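Local structure of ancestral D-type dye decolorizing peroxidase (Geotrichum candidum, 7ANV) at residues A110-L115 and F127-D132; E361-I366 and I401-Q406. The protein binds heme and, as a D-type dye-decolorizing peroxidase, probably uses peroxide to oxidise bulky aromatic dyes and related substrates. All blocks are in the same frame, centred on the assembly; numbering follows the deposited sequence.

Contact 1. Residues A110-L115 and F127-D132; sequences ADAQNL and FVPDWD
Gln113 lies flat over one face of the Phe127 ring. Gln113 CB stands above the ring centre in a CH-pi contact, 3.8 Å from the centroid of the Phe127 ring and 14° off the normal. Its chi1 (-178°) sets CG anti to the backbone N, and the extended chain beyond CG brings the terminal amide over CG and CD2 of the ring. Gln113 NE2 is 3.7 Å from Phe127 CD2. Gln113 OE1 comes to 3.6 Å from Phe127 CB. Amide and ring planes are only 18° apart, so the two groups stack. At the ring's edge, near its plane, sits the methyl of Ala112, whose CB is 4.2 Å from Phe127 CE1. Ala112 CB points into the 127-132 loop and meets two further groups, Pro129 CB at 3.8 Å and Trp131 CZ2 at 3.7 Å. Pro129 in turn lays its CG against one face of the indole, offset toward the rim, and Trp131 also touches Gln108 and Leu109 of the same helix.

Farther out, polar bonds fix the frame. Trp131 NE1 is hydrogen-bonded to Asp117 OD2, which fastens the indole to the chain just after the helix, and Lys136 NZ bonds Pro129 O. Asp111 is salt-bridged to Lys410 through OD1 and hydrogen-bonded to Tyr473 OH through OD2.

No hydrogen bond crosses between 110-115 and 127-132. In this part of the N-terminal DyP alpha+beta barrel region the fit of loop to helix therefore rests on shape, apolar contact and CH-pi contact, while neighbours such as Asp117 and Lys136 supply polar anchoring.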
loop_
_atom_site.group_PDB
_atom_site.type_symbol
_atom_site.label_atom_id
_atom_site.label_comp_id
_atom_site.label_asym_id
_atom_site.label_seq_id
_atom_site.Cartn_x
_atom_site.Cartn_y
_atom_site.Cartn_z
ATOM N N ALA A 110 -15.519 6.153 -8.510
ATOM C CA ALA A 110 -15.457 7.243 -9.493
ATOM C C ALA A 110 -14.040 7.355 -10.102
ATOM O O ALA A 110 -13.886 7.911 -11.213
ATOM C CB ALA A 110 -15.881 8.523 -8.810
ATOM N N ASP A 111 -13.013 6.929 -9.376
ATOM C CA ASP A 111 -11.601 7.071 -9.806
ATOM C C ASP A 111 -11.132 5.801 -10.531
ATOM O O ASP A 111 -10.037 5.820 -11.152
ATOM C CB ASP A 111 -10.717 7.308 -8.582
ATOM C CG ASP A 111 -9.358 7.925 -8.850
ATOM O OD1 ASP A 111 -9.200 8.692 -9.857
ATOM O OD2 ASP A 111 -8.489 7.688 -8.027
ATOM N N ALA A 112 -11.890 4.716 -10.491
ATOM C CA ALA A 112 -11.411 3.415 -11.033
ATOM C C ALA A 112 -10.931 3.534 -12.488
ATOM O O ALA A 112 -9.916 2.912 -12.839
ATOM C CB ALA A 112 -12.478 2.368 -10.909
ATOM N N GLN A 113 -11.677 4.233 -13.342
ATOM C CA GLN A 113 -11.325 4.297 -14.778
ATOM C C GLN A 113 -9.924 4.910 -14.906
ATOM O O GLN A 113 -9.088 4.346 -15.587
ATOM C CB GLN A 113 -12.361 5.083 -15.586
ATOM C CG GLN A 113 -12.041 5.111 -17.079
ATOM C CD GLN A 113 -13.223 5.500 -17.942
ATOM O OE1 GLN A 113 -14.118 6.220 -17.516
ATOM N NE2 GLN A 113 -13.252 4.981 -19.148
ATOM N N ASN A 114 -9.674 6.020 -14.224
ATOM C CA ASN A 114 -8.412 6.788 -14.341
ATOM C C ASN A 114 -7.281 6.019 -13.655
ATOM O O ASN A 114 -6.134 6.139 -14.106
ATOM C CB ASN A 114 -8.603 8.212 -13.829
ATOM C CG ASN A 114 -9.171 9.153 -14.873
ATOM O OD1 ASN A 114 -9.076 8.905 -16.070
ATOM N ND2 ASN A 114 -9.792 10.230 -14.436
ATOM N N LEU A 115 -7.575 5.225 -12.624
ATOM C CA LEU A 115 -6.560 4.365 -11.984
ATOM C C LEU A 115 -6.132 3.297 -12.992
ATOM O O LEU A 115 -5.087 2.683 -12.757
ATOM C CB LEU A 115 -7.101 3.717 -10.712
ATOM C CG LEU A 115 -7.346 4.657 -9.543
ATOM C CD1 LEU A 115 -8.162 3.941 -8.456
ATOM C CD2 LEU A 115 -6.029 5.179 -9.003
ATOM N N PHE A 127 -18.932 3.470 -17.828
ATOM C CA PHE A 127 -17.795 2.687 -17.249
ATOM C C PHE A 127 -18.104 2.176 -15.832
ATOM O O PHE A 127 -18.259 2.988 -14.879
ATOM C CB PHE A 127 -16.472 3.467 -17.223
ATOM C CG PHE A 127 -15.320 2.664 -16.657
ATOM C CD1 PHE A 127 -15.106 2.580 -15.290
ATOM C CD2 PHE A 127 -14.470 1.949 -17.496
ATOM C CE1 PHE A 127 -14.064 1.815 -14.769
ATOM C CE2 PHE A 127 -13.450 1.164 -16.978
ATOM C CZ PHE A 127 -13.245 1.100 -15.613
ATOM N N VAL A 128 -18.040 0.851 -15.672
ATOM C CA VAL A 128 -18.147 0.145 -14.363
ATOM C C VAL A 128 -16.940 -0.773 -14.233
ATOM O O VAL A 128 -16.673 -1.570 -15.126
ATOM C CB VAL A 128 -19.453 -0.649 -14.252
ATOM C CG1 VAL A 128 -19.662 -1.146 -12.834
ATOM C CG2 VAL A 128 -20.641 0.174 -14.716
ATOM N N PRO A 129 -16.148 -0.656 -13.154
ATOM C CA PRO A 129 -14.951 -1.478 -13.007
ATOM C C PRO A 129 -15.339 -2.913 -12.685
ATOM O O PRO A 129 -16.411 -3.094 -12.108
ATOM C CB PRO A 129 -14.229 -0.851 -11.829
ATOM C CG PRO A 129 -15.341 -0.257 -10.994
ATOM C CD PRO A 129 -16.324 0.267 -12.025
ATOM N N ASP A 130 -14.456 -3.867 -12.971
ATOM C CA ASP A 130 -14.700 -5.306 -12.679
ATOM C C ASP A 130 -14.392 -5.591 -11.200
ATOM O O ASP A 130 -13.601 -6.520 -10.908
ATOM C CB ASP A 130 -13.870 -6.216 -13.586
ATOM C CG ASP A 130 -14.212 -6.095 -15.055
ATOM O OD1 ASP A 130 -15.341 -5.636 -15.372
ATOM O OD2 ASP A 130 -13.337 -6.451 -15.874
ATOM N N TRP A 131 -15.017 -4.846 -10.291
ATOM C CA TRP A 131 -14.785 -4.957 -8.825
ATOM C C TRP A 131 -15.636 -6.065 -8.194
ATOM O O TRP A 131 -16.651 -6.485 -8.831
ATOM C CB TRP A 131 -15.114 -3.618 -8.191
ATOM C CG TRP A 131 -14.043 -2.593 -8.342
ATOM C CD1 TRP A 131 -12.900 -2.671 -9.093
ATOM C CD2 TRP A 131 -14.014 -1.314 -7.692
ATOM N NE1 TRP A 131 -12.194 -1.510 -8.985
ATOM C CE2 TRP A 131 -12.833 -0.676 -8.116
ATOM C CE3 TRP A 131 -14.858 -0.657 -6.796
ATOM C CZ2 TRP A 131 -12.475 0.581 -7.641
ATOM C CZ3 TRP A 131 -14.512 0.589 -6.337
ATOM C CH2 TRP A 131 -13.339 1.197 -6.768
ATOM N N ASP A 132 -15.294 -6.494 -6.973
ATOM C CA ASP A 132 -16.196 -7.348 -6.158
ATOM C C ASP A 132 -17.469 -6.532 -5.932
ATOM O O ASP A 132 -17.390 -5.316 -5.723
ATOM C CB ASP A 132 -15.578 -7.812 -4.830
ATOM C CG ASP A 132 -14.352 -8.710 -4.982
ATOM O OD1 ASP A 132 -14.194 -9.299 -6.075
ATOM O OD2 ASP A 132 -13.594 -8.844 -4.006
#

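Contact 2. Residues E361-I366 and I401-Q406. With HEM (protoporphyrin IX containing Fe), chain B.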
loop_
_atom_site.group_PDB
_atom_site.type_symbol
_atom_site.label_atom_id
_atom_site.label_comp_id
_atom_site.label_asym_id
_atom_site.label_seq_id
_atom_site.Cartn_x
_atom_site.Cartn_y
_atom_site.Cartn_z
ATOM N N GLU A 361 9.132 15.146 -1.067
ATOM C CA GLU A 361 8.538 14.655 0.198
ATOM C C GLU A 361 7.031 14.522 -0.038
ATOM O O GLU A 361 6.445 13.639 0.565
ATOM C CB GLU A 361 8.870 15.552 1.407
ATOM C CG GLU A 361 7.998 16.798 1.555
ATOM C CD GLU A 361 8.051 17.540 2.876
ATOM O OE1 GLU A 361 7.357 18.630 2.999
ATOM O OE2 GLU A 361 8.755 17.072 3.772
ATOM N N SER A 362 6.411 15.302 -0.928
ATOM C CA SER A 362 4.914 15.367 -0.944
ATOM C C SER A 362 4.310 14.084 -1.517
ATOM O O SER A 362 3.078 13.903 -1.394
ATOM C CB SER A 362 4.399 16.571 -1.686
ATOM O OG SER A 362 4.827 16.521 -3.030
ATOM N N ARG A 363 5.114 13.267 -2.219
ATOM C CA ARG A 363 4.649 12.070 -2.932
ATOM C C ARG A 363 4.783 10.836 -2.042
ATOM O O ARG A 363 4.487 9.723 -2.537
ATOM C CB ARG A 363 5.443 11.822 -4.217
ATOM C CG ARG A 363 5.570 13.028 -5.123
ATOM C CD ARG A 363 4.223 13.569 -5.426
ATOM N NE ARG A 363 4.325 14.598 -6.453
ATOM C CZ ARG A 363 3.306 15.372 -6.783
ATOM N NH1 ARG A 363 2.145 15.196 -6.183
ATOM N NH2 ARG A 363 3.445 16.322 -7.698
ATOM N N ARG A 364 5.245 10.970 -0.802
ATOM C CA ARG A 364 5.541 9.784 0.025
ATOM C C ARG A 364 4.261 9.276 0.695
ATOM O O ARG A 364 3.403 10.096 1.057
ATOM C CB ARG A 364 6.623 10.100 1.058
ATOM C CG ARG A 364 7.945 10.550 0.440
ATOM C CD ARG A 364 8.520 9.523 -0.505
ATOM N NE ARG A 364 8.777 8.236 0.105
ATOM C CZ ARG A 364 9.862 7.933 0.824
ATOM N NH1 ARG A 364 10.804 8.845 1.043
ATOM N NH2 ARG A 364 9.981 6.743 1.379
ATOM N N ILE A 365 4.177 7.962 0.823
ATOM C CA ILE A 365 3.055 7.271 1.523
ATOM C C ILE A 365 3.619 6.326 2.576
ATOM O O ILE A 365 4.774 5.851 2.452
ATOM C CB ILE A 365 2.153 6.544 0.516
ATOM C CG1 ILE A 365 2.889 5.445 -0.237
ATOM C CG2 ILE A 365 1.506 7.576 -0.407
ATOM C CD1 ILE A 365 2.003 4.580 -1.095
ATOM N N ILE A 366 2.812 6.072 3.595
ATOM C CA ILE A 366 3.056 4.990 4.577
ATOM C C ILE A 366 2.186 3.794 4.207
ATOM O O ILE A 366 0.964 3.974 4.056
ATOM C CB ILE A 366 2.759 5.511 5.991
ATOM C CG1 ILE A 366 3.881 6.440 6.424
ATOM C CG2 ILE A 366 2.557 4.365 6.963
ATOM C CD1 ILE A 366 3.665 7.019 7.786
ATOM N N ILE A 401 -4.577 12.529 -0.841
ATOM C CA ILE A 401 -4.689 11.316 -1.706
ATOM C C ILE A 401 -4.162 11.666 -3.104
ATOM O O ILE A 401 -3.464 10.830 -3.724
ATOM C CB ILE A 401 -6.133 10.785 -1.716
ATOM C CG1 ILE A 401 -6.550 10.217 -0.351
ATOM C CG2 ILE A 401 -6.301 9.724 -2.796
ATOM C CD1 ILE A 401 -7.942 9.752 -0.332
ATOM N N GLU A 402 -4.425 12.895 -3.565
ATOM C CA GLU A 402 -4.002 13.346 -4.925
ATOM C C GLU A 402 -2.491 13.340 -5.042
ATOM O O GLU A 402 -1.964 13.047 -6.107
ATOM C CB GLU A 402 -4.530 14.756 -5.185
ATOM C CG GLU A 402 -6.016 14.698 -5.482
ATOM C CD GLU A 402 -7.032 14.817 -4.355
ATOM O OE1 GLU A 402 -8.219 15.156 -4.696
ATOM O OE2 GLU A 402 -6.678 14.565 -3.171
ATOM N N ASN A 403 -1.804 13.663 -3.967
ATOM C CA ASN A 403 -0.334 13.808 -3.985
ATOM C C ASN A 403 0.361 12.463 -3.798
ATOM O O ASN A 403 1.516 12.333 -4.245
ATOM C CB ASN A 403 0.160 14.756 -2.894
ATOM C CG ASN A 403 -0.132 16.203 -3.186
ATOM O OD1 ASN A 403 -0.499 16.539 -4.304
ATOM N ND2 ASN A 403 0.025 17.065 -2.190
ATOM N N GLY A 404 -0.289 11.538 -3.084
ATOM C CA GLY A 404 0.249 10.222 -2.714
ATOM C C GLY A 404 -0.229 9.119 -3.614
ATOM O O GLY A 404 0.200 9.084 -4.801
ATOM N N PHE A 405 -1.077 8.239 -3.094
ATOM C CA PHE A 405 -1.573 7.051 -3.819
ATOM C C PHE A 405 -1.914 7.407 -5.283
ATOM O O PHE A 405 -1.468 6.707 -6.197
ATOM C CB PHE A 405 -2.802 6.451 -3.146
ATOM C CG PHE A 405 -3.447 5.404 -3.999
ATOM C CD1 PHE A 405 -2.863 4.169 -4.173
ATOM C CD2 PHE A 405 -4.617 5.669 -4.675
ATOM C CE1 PHE A 405 -3.452 3.208 -4.971
ATOM C CE2 PHE A 405 -5.221 4.695 -5.441
ATOM C CZ PHE A 405 -4.624 3.470 -5.623
ATOM N N GLN A 406 -2.752 8.407 -5.514
ATOM C CA GLN A 406 -3.249 8.676 -6.896
ATOM C C GLN A 406 -2.089 9.068 -7.824
ATOM O O GLN A 406 -2.089 8.676 -9.004
ATOM C CB GLN A 406 -4.277 9.786 -6.932
ATOM C CG GLN A 406 -5.666 9.365 -6.485
ATOM C CD GLN A 406 -6.618 10.529 -6.605
ATOM O OE1 GLN A 406 -6.314 11.639 -6.195
ATOM N NE2 GLN A 406 -7.772 10.315 -7.220
HETATM C CHA HEM B . 7.409 -1.263 -2.303
HETATM C CHB HEM B . 5.103 -5.231 -3.854
HETATM C CHC HEM B . 1.138 -2.504 -4.803
HETATM C CHD HEM B . 3.651 1.466 -3.615
HETATM C C1A HEM B . 7.104 -2.571 -2.634
HETATM C C2A HEM B . 7.981 -3.671 -2.465
HETATM C C3A HEM B . 7.348 -4.787 -2.915
HETATM C C4A HEM B . 6.051 -4.384 -3.340
HETATM C CMA HEM B . 7.880 -6.211 -2.919
HETATM C CAA HEM B . 9.416 -3.621 -1.954
HETATM C CBA HEM B . 9.568 -3.515 -0.446
HETATM C CGA HEM B . 9.939 -2.144 0.042
HETATM O O1A HEM B . 10.723 -1.366 -0.531
HETATM O O2A HEM B . 9.465 -1.796 1.076
HETATM C C1B HEM B . 3.816 -4.813 -4.243
HETATM C C2B HEM B . 2.795 -5.708 -4.698
HETATM C C3B HEM B . 1.675 -4.971 -4.948
HETATM C C4B HEM B . 2.032 -3.561 -4.629
HETATM C CMB HEM B . 2.923 -7.195 -4.879
HETATM C CAB HEM B . 0.321 -5.382 -5.390
HETATM C CBB HEM B . -0.203 -6.624 -5.242
HETATM C C1C HEM B . 1.481 -1.160 -4.589
HETATM C C2C HEM B . 0.667 -0.046 -4.845
HETATM C C3C HEM B . 1.413 1.077 -4.532
HETATM C C4C HEM B . 2.679 0.626 -4.070
HETATM C CMC HEM B . -0.760 -0.100 -5.370
HETATM C CAC HEM B . 1.088 2.502 -4.625
HETATM C CBC HEM B . 0.159 2.973 -5.444
HETATM C C1D HEM B . 4.862 0.998 -3.104
HETATM C C2D HEM B . 5.834 1.947 -2.533
HETATM C C3D HEM B . 6.886 1.175 -2.187
HETATM C C4D HEM B . 6.543 -0.219 -2.546
HETATM C CMD HEM B . 5.746 3.457 -2.342
HETATM C CAD HEM B . 8.171 1.650 -1.542
HETATM C CBD HEM B . 9.189 2.190 -2.560
HETATM C CGD HEM B . 10.390 2.779 -1.880
HETATM O O1D HEM B . 11.509 2.431 -2.336
HETATM O O2D HEM B . 10.281 3.611 -0.943
HETATM N NA HEM B . 5.904 -3.021 -3.169
HETATM N NB HEM B . 3.313 -3.569 -4.203
HETATM N NC HEM B . 2.723 -0.744 -4.161
HETATM N ND HEM B . 5.319 -0.276 -3.137
HETATM FE FE HEM B . 4.389 -1.870 -3.696
HETATM O O HOH W 1 1.339 15.718 0.119
#
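Arg363 CG lies anti to the carbonyl carbon (chi1 -50°) and the chain bends at chi2 (-54°), which brings Arg363 CD to 3.2 Å from Asn403 O. The same oxygen receives a CA-H...O contact from Arg363, 3.4 Å from its CA. Farther along, Arg363 NH1 is 3.5 Å from Asn403 OD1, with guanidinium and amide planes nearly perpendicular, 81° apart; no direct hydrogen bond joins the segments. A water does the bridging, donating to Ser362 O at 2.9 Å and accepting from Asn403 ND2 at 3.0 Å. Deeper in, Ile365 CG2 rests 3.7 Å from Gly404 CA, where a side chain on the glycine would clash. Ile365 CD1 reaches toward the heme methyl CMD, at 4.1 Å. An alanine in place of Ile365 would probably open a gap between Gly404 and the heme edge, both losing the branches that touch them. Phe405 approaches the porphyrin separately, its CD1 3.5 Å from the vinyl carbon CBC. The type I beta turn Glu361-Arg364, followed by Ile365, leads from helix 357-361 into strand 366-372 beside the start of helix 405-413, where Phe407 takes a cation-pi contact from Arg363, while Ile365 and Phe405 both pack on Cys396 of strand 391-398.

Overall arrangement
Contact 1 precedes contact 2 in the chain; the first lies in the N-terminal DyP barrel region and the second in the C-terminal one. Their centres are 20 Å apart, yet they touch directly. Gln406 NE2 of contact 2 lies 2.8 Å from Asp111 OD2 of contact 1, a probable hydrogen bond, and Leu115 CD2 packs 3.7 Å from Phe405 CE2. Helix 108-115 is thereby joined to helix 405-413. Contact 2 borders the heme itself, contributing Arg364 and Phe405 to its pocket, whereas contact 1 stands farther back, with the Trp131 side chain about 12 Å from the heme.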